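Local coordinates for protein Exo-1,5-alpha-L-arabinofuranobiosidase (Gibberella zeae, PDB 2YDT) that probably acts as an exo-1,5-alpha-L-arabinofuranobiosidase, a glycoside hydrolase that cuts arabinobiose units from arabinan, at residues 77-82 against 136-141. Residues are numbered along the deposited sequence; the frame is centred on the assembly and turned at random.
Sequences DTQNNW and VSHVAL
H138 reaches out from strand 134-142 with its imidazole carbon CE1, which lies 3.7 Å from N80 OD1 and 4.1 Å from Q79 CB. These are van der Waals distances, and the pair of touches makes up the closely packed part of a small interface that buries 121 Å² counted over both segments. The approach to the ring is oblique; the amide of N80 and the imidazole run antiparallel alongside each other, with 27° between their planes. A first torsion of -60° sets the ring of H138 beside its own backbone N and carries it across a gap in which the nearest CA atoms, those of Q79 and H138, are 9.5 Å apart. The polar grip comes from outside: H138 ND1 bonds to E122 OE1 on strand 119-126, and N80 ND2 chiefly to S111 OG, but also to E122 OE2.

The loop is shaped from within. D77 OD1 accepts from Q79 N, an Asx turn, and at 2.9 Å from N80 N, which extends it to an Asx motif; both donors come from the same face of the carboxylate. D77 OD2 takes W82 N. Within the same loop, N80 CB sits 3.6 Å above the plane of the W82 ring, offset toward its rim.

The other side is looser. Beyond CB the exposed Q79 chain bends back to give NE2 to T78 OG1, and L141 approaches W82 without coming within 4.5 Å. Six four-stranded antiparallel sheets identify a six-bladed beta-propeller, in which this inter-blade loop leaves one blade's outermost strand and packs beside the outermost strand of the next.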
loop_
_atom_site.group_PDB
_atom_site.type_symbol
_atom_site.label_atom_id
_atom_site.label_comp_id
_atom_site.label_asym_id
_atom_site.label_seq_id
_atom_site.Cartn_x
_atom_site.Cartn_y
_atom_site.Cartn_z
ATOM N N ASP A 77 -11.229 10.961 -12.001
ATOM C CA ASP A 77 -12.331 11.370 -11.137
ATOM C C ASP A 77 -13.487 11.875 -12.054
ATOM O O ASP A 77 -13.349 12.933 -12.663
ATOM C CB ASP A 77 -11.868 12.491 -10.238
ATOM C CG ASP A 77 -12.988 13.148 -9.450
ATOM O OD1 ASP A 77 -14.086 12.562 -9.321
ATOM O OD2 ASP A 77 -12.702 14.239 -8.943
ATOM N N THR A 78 -14.549 11.085 -12.128
ATOM C CA THR A 78 -15.743 11.435 -12.928
ATOM C C THR A 78 -16.832 12.030 -12.060
ATOM O O THR A 78 -17.870 12.464 -12.577
ATOM C CB THR A 78 -16.291 10.225 -13.630
ATOM O OG1 THR A 78 -16.782 9.288 -12.680
ATOM C CG2 THR A 78 -15.224 9.545 -14.538
ATOM N N GLN A 79 -16.619 12.114 -10.743
ATOM C CA GLN A 79 -17.655 12.507 -9.814
ATOM C C GLN A 79 -17.532 13.905 -9.236
ATOM O O GLN A 79 -18.550 14.583 -9.048
ATOM C CB GLN A 79 -17.683 11.489 -8.665
ATOM C CG GLN A 79 -17.994 10.067 -9.115
ATOM C CD GLN A 79 -19.324 9.985 -9.835
ATOM O OE1 GLN A 79 -20.386 10.266 -9.260
ATOM N NE2 GLN A 79 -19.253 9.701 -11.127
ATOM N N ASN A 80 -16.319 14.323 -8.881
ATOM C CA ASN A 80 -16.128 15.490 -8.011
ATOM C C ASN A 80 -15.523 16.719 -8.660
ATOM O O ASN A 80 -15.480 17.772 -8.048
ATOM C CB ASN A 80 -15.235 15.107 -6.778
ATOM C CG ASN A 80 -15.651 13.804 -6.134
ATOM O OD1 ASN A 80 -16.836 13.612 -5.799
ATOM N ND2 ASN A 80 -14.678 12.902 -5.891
ATOM N N ASN A 81 -15.080 16.590 -9.907
ATOM C CA ASN A 81 -14.293 17.600 -10.586
ATOM C C ASN A 81 -13.090 18.050 -9.740
ATOM O O ASN A 81 -12.748 19.231 -9.675
ATOM C CB ASN A 81 -15.150 18.814 -11.017
ATOM C CG ASN A 81 -14.521 19.589 -12.170
ATOM O OD1 ASN A 81 -13.572 19.156 -12.833
ATOM N ND2 ASN A 81 -15.089 20.758 -12.438
ATOM N N TRP A 82 -12.454 17.082 -9.094
ATOM C CA TRP A 82 -11.296 17.337 -8.261
ATOM C C TRP A 82 -10.014 16.688 -8.821
ATOM O O TRP A 82 -8.942 17.304 -8.805
ATOM C CB TRP A 82 -11.536 16.748 -6.843
ATOM C CG TRP A 82 -12.480 17.487 -5.956
ATOM C CD1 TRP A 82 -12.994 18.737 -6.139
ATOM C CD2 TRP A 82 -12.915 17.050 -4.685
ATOM N NE1 TRP A 82 -13.776 19.092 -5.060
ATOM C CE2 TRP A 82 -13.748 18.073 -4.144
ATOM C CE3 TRP A 82 -12.724 15.879 -3.943
ATOM C CZ2 TRP A 82 -14.352 17.941 -2.893
ATOM C CZ3 TRP A 82 -13.313 15.772 -2.706
ATOM C CH2 TRP A 82 -14.115 16.786 -2.188
ATOM N N VAL A 136 -17.485 3.290 -8.727
ATOM C CA VAL A 136 -18.322 2.328 -8.025
ATOM C C VAL A 136 -19.012 2.983 -6.845
ATOM O O VAL A 136 -20.260 3.029 -6.793
ATOM C CB VAL A 136 -17.532 1.077 -7.580
ATOM C CG1 VAL A 136 -18.469 0.104 -6.814
ATOM C CG2 VAL A 136 -16.889 0.401 -8.821
ATOM N N SER A 137 -18.226 3.504 -5.906
ATOM C CA SER A 137 -18.764 4.131 -4.718
ATOM C C SER A 137 -17.788 5.043 -3.999
ATOM O O SER A 137 -16.568 4.878 -4.124
ATOM C CB SER A 137 -19.293 3.068 -3.726
ATOM O OG SER A 137 -18.255 2.194 -3.280
ATOM N N HIS A 138 -18.355 5.991 -3.241
ATOM C CA HIS A 138 -17.639 6.747 -2.222
ATOM C C HIS A 138 -17.538 5.935 -0.936
ATOM O O HIS A 138 -18.517 5.303 -0.492
ATOM C CB HIS A 138 -18.405 8.034 -1.917
ATOM C CG HIS A 138 -18.586 8.928 -3.096
ATOM N ND1 HIS A 138 -17.526 9.413 -3.835
ATOM C CD2 HIS A 138 -19.708 9.478 -3.637
ATOM C CE1 HIS A 138 -17.983 10.237 -4.767
ATOM N NE2 HIS A 138 -19.305 10.288 -4.676
ATOM N N VAL A 139 -16.344 5.875 -0.365
ATOM C CA VAL A 139 -16.115 5.135 0.871
ATOM C C VAL A 139 -16.049 6.020 2.098
ATOM O O VAL A 139 -16.798 5.830 3.066
ATOM C CB VAL A 139 -14.847 4.293 0.783
ATOM C CG1 VAL A 139 -14.705 3.365 2.076
ATOM C CG2 VAL A 139 -14.840 3.439 -0.541
ATOM N N ALA A 140 -15.138 6.975 2.099
ATOM C CA ALA A 140 -14.872 7.760 3.309
ATOM C C ALA A 140 -14.480 9.172 2.954
ATOM O O ALA A 140 -13.547 9.374 2.205
ATOM C CB ALA A 140 -13.743 7.104 4.141
ATOM N N LEU A 141 -15.210 10.135 3.506
ATOM C CA LEU A 141 -14.904 11.560 3.359
ATOM C C LEU A 141 -14.218 12.076 4.579
ATOM O O LEU A 141 -14.647 11.784 5.726
ATOM C CB LEU A 141 -16.209 12.344 3.211
ATOM C CG LEU A 141 -16.172 13.845 3.014
ATOM C CD1 LEU A 141 -15.587 14.273 1.685
ATOM C CD2 LEU A 141 -17.619 14.398 3.159
#